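Long-range contact in putative oxidoreductase (Staphylococcus aureus subsp. aureus, PDB 3IV4), which is a putative oxidoreductase with a thioredoxin fold, probably a monothiol bacilliredoxin of the BrxC family: residues A[28-33]-A[44-49]. Residues are numbered along the deposited sequence; the frame is centred on the assembly and turned at random.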
loop_
_atom_site.group_PDB
_atom_site.type_symbol
_atom_site.label_atom_id
_atom_site.label_comp_id
_atom_site.label_asym_id
_atom_site.label_seq_id
_atom_site.Cartn_x
_atom_site.Cartn_y
_atom_site.Cartn_z
ATOM N N PHE A 28 -3.196 2.291 4.715
ATOM C CA PHE A 28 -2.809 1.222 3.810
ATOM C C PHE A 28 -1.690 1.730 2.922
ATOM O O PHE A 28 -1.733 2.879 2.470
ATOM C CB PHE A 28 -3.993 0.805 2.922
ATOM C CG PHE A 28 -5.024 -0.040 3.620
ATOM C CD1 PHE A 28 -4.888 -1.428 3.667
ATOM C CD2 PHE A 28 -6.149 0.547 4.204
ATOM C CE1 PHE A 28 -5.860 -2.237 4.295
ATOM C CE2 PHE A 28 -7.121 -0.250 4.844
ATOM C CZ PHE A 28 -6.976 -1.639 4.873
ATOM N N VAL A 29 -0.708 0.870 2.670
ATOM C CA VAL A 29 0.450 1.189 1.822
ATOM C C VAL A 29 0.656 0.038 0.834
ATOM O O VAL A 29 0.704 -1.125 1.244
ATOM C CB VAL A 29 1.741 1.362 2.664
ATOM C CG1 VAL A 29 2.942 1.657 1.759
ATOM C CG2 VAL A 29 1.560 2.485 3.697
ATOM N N LEU A 30 0.812 0.367 -0.446
ATOM C CA LEU A 30 1.011 -0.624 -1.487
ATOM C C LEU A 30 2.382 -0.478 -2.138
ATOM O O LEU A 30 2.704 0.595 -2.635
ATOM C CB LEU A 30 -0.060 -0.437 -2.564
ATOM C CG LEU A 30 0.049 -1.312 -3.805
ATOM C CD1 LEU A 30 -0.248 -2.773 -3.481
ATOM C CD2 LEU A 30 -0.835 -0.787 -4.935
ATOM N N LYS A 31 3.149 -1.561 -2.162
ATOM C CA LYS A 31 4.317 -1.666 -3.023
ATOM C C LYS A 31 3.843 -2.046 -4.421
ATOM O O LYS A 31 3.197 -3.089 -4.601
ATOM C CB LYS A 31 5.285 -2.742 -2.519
ATOM C CG LYS A 31 5.945 -2.446 -1.200
ATOM C CD LYS A 31 7.060 -3.471 -0.970
ATOM C CE LYS A 31 7.841 -3.190 0.313
ATOM N NZ LYS A 31 9.029 -4.115 0.389
ATOM N N HIS A 32 4.193 -1.227 -5.405
ATOM C CA HIS A 32 3.713 -1.397 -6.780
ATOM C C HIS A 32 4.887 -1.481 -7.764
ATOM O O HIS A 32 5.858 -0.739 -7.625
ATOM C CB HIS A 32 2.783 -0.215 -7.112
ATOM C CG HIS A 32 2.303 -0.173 -8.531
ATOM N ND1 HIS A 32 1.614 -1.212 -9.124
ATOM C CD2 HIS A 32 2.367 0.813 -9.459
ATOM C CE1 HIS A 32 1.291 -0.873 -10.363
ATOM N NE2 HIS A 32 1.733 0.352 -10.588
ATOM N N SER A 33 4.795 -2.387 -8.739
ATOM C CA SER A 33 5.766 -2.446 -9.848
ATOM C C SER A 33 5.155 -1.830 -11.099
ATOM O O SER A 33 3.986 -2.068 -11.395
ATOM C CB SER A 33 6.187 -3.889 -10.139
ATOM O OG SER A 33 6.989 -4.413 -9.098
ATOM N N ASP A 44 -5.307 -1.488 -9.072
ATOM C CA ASP A 44 -6.723 -1.268 -9.374
ATOM C C ASP A 44 -7.638 -1.653 -8.190
ATOM O O ASP A 44 -8.533 -0.882 -7.822
ATOM C CB ASP A 44 -7.091 -2.057 -10.629
ATOM C CG ASP A 44 -8.489 -1.748 -11.134
ATOM O OD1 ASP A 44 -9.266 -2.703 -11.217
ATOM O OD2 ASP A 44 -8.784 -0.580 -11.421
ATOM N N GLN A 45 -7.401 -2.825 -7.587
ATOM C CA GLN A 45 -8.148 -3.247 -6.385
ATOM C C GLN A 45 -7.972 -2.246 -5.248
ATOM O O GLN A 45 -8.929 -1.890 -4.566
ATOM C CB GLN A 45 -7.723 -4.645 -5.925
ATOM C CG GLN A 45 -8.099 -5.726 -6.946
ATOM C CD GLN A 45 -9.595 -5.913 -7.062
ATOM O OE1 GLN A 45 -10.267 -6.320 -6.105
ATOM N NE2 GLN A 45 -10.133 -5.585 -8.224
ATOM N N PHE A 46 -6.739 -1.783 -5.076
ATOM C CA PHE A 46 -6.372 -0.838 -4.030
ATOM C C PHE A 46 -7.167 0.452 -4.217
ATOM O O PHE A 46 -7.805 0.924 -3.264
ATOM C CB PHE A 46 -4.852 -0.616 -4.099
ATOM C CG PHE A 46 -4.234 0.065 -2.901
ATOM C CD1 PHE A 46 -4.140 -0.583 -1.675
ATOM C CD2 PHE A 46 -3.648 1.325 -3.038
ATOM C CE1 PHE A 46 -3.511 0.057 -0.572
ATOM C CE2 PHE A 46 -3.017 1.955 -1.970
ATOM C CZ PHE A 46 -2.957 1.322 -0.730
ATOM N N ASN A 47 -7.163 0.997 -5.434
ATOM C CA ASN A 47 -7.935 2.203 -5.737
ATOM C C ASN A 47 -9.434 2.021 -5.574
ATOM O O ASN A 47 -10.105 2.931 -5.112
ATOM C CB ASN A 47 -7.680 2.685 -7.166
ATOM C CG ASN A 47 -6.486 3.587 -7.275
ATOM O OD1 ASN A 47 -6.466 4.684 -6.727
ATOM N ND2 ASN A 47 -5.477 3.133 -8.004
ATOM N N LYS A 48 -9.963 0.869 -5.995
ATOM C CA LYS A 48 -11.404 0.588 -5.851
ATOM C C LYS A 48 -11.799 0.535 -4.388
ATOM O O LYS A 48 -12.804 1.113 -3.972
ATOM C CB LYS A 48 -11.759 -0.730 -6.543
ATOM C CG LYS A 48 -11.983 -0.585 -8.038
ATOM C CD LYS A 48 -11.859 -1.940 -8.680
ATOM C CE LYS A 48 -12.322 -1.918 -10.108
ATOM N NZ LYS A 48 -12.248 -3.335 -10.584
ATOM N N PHE A 49 -10.979 -0.119 -3.582
ATOM C CA PHE A 49 -11.250 -0.202 -2.159
ATOM C C PHE A 49 -11.209 1.184 -1.494
ATOM O O PHE A 49 -12.143 1.577 -0.768
ATOM C CB PHE A 49 -10.213 -1.139 -1.534
ATOM C CG PHE A 49 -10.191 -1.093 -0.033
ATOM C CD1 PHE A 49 -11.199 -1.711 0.706
ATOM C CD2 PHE A 49 -9.160 -0.429 0.637
ATOM C CE1 PHE A 49 -11.183 -1.669 2.091
ATOM C CE2 PHE A 49 -9.135 -0.384 2.016
ATOM C CZ PHE A 49 -10.144 -1.011 2.741
#
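Phe28 and Leu30 of one strand meet Phe46 and Phe49 of the helix that follows it. Strand 26-32 and helix 37-53 open a beta-alpha-beta unit of the thioredoxin fold, which strand 57-61 completes. Strand 28-32 and helix 44-49 run nearly antiparallel, with their axes 10.3 Å apart at closest approach. No hydrogen bond crosses the contact; it is buried and apolar.

The ring of Phe46 lies against the strand. Phe46 CG is anti to the backbone N (chi1 -166°), beside the carbonyl carbon. Leu30 CB sits over the centre of one ring face, a CH-pi contact 3.8 Å from the centroid and 9° off the ring normal. Leu30 CD2 reaches the inner end of the ring, 4.0 Å from Phe46 CD2. The Leu30 and Phe46 side chains pass one another running in opposite senses. At the outer end, Phe28 CB approaches Phe46 CE1 to 3.6 Å. The strand backbone borders the ring edge there, with Val29 N near the ring plane, 4.1 Å from Phe46 CZ.

Phe28 and Phe49 form a T-shaped (edge-to-face) pair. Their planes stand at 78° and their centroids are 5.1 Å apart. Phe49 supplies the edge and Phe28 the face. Beyond the segments, Phe28 also stacks with Tyr87, and Leu107 of helix 104-110 touches both phenylalanine side chains. Val29 points the other way, onto Leu60 and Phe88. The contact joins helix 37-53 to strand 26-32, an inner strand of the sheet, through three aromatic rings and one leucine. In the T-shaped pair, Phe49 CE2 lies above the Phe28 ring toward its rim, 3.5 Å from Phe28 CE2.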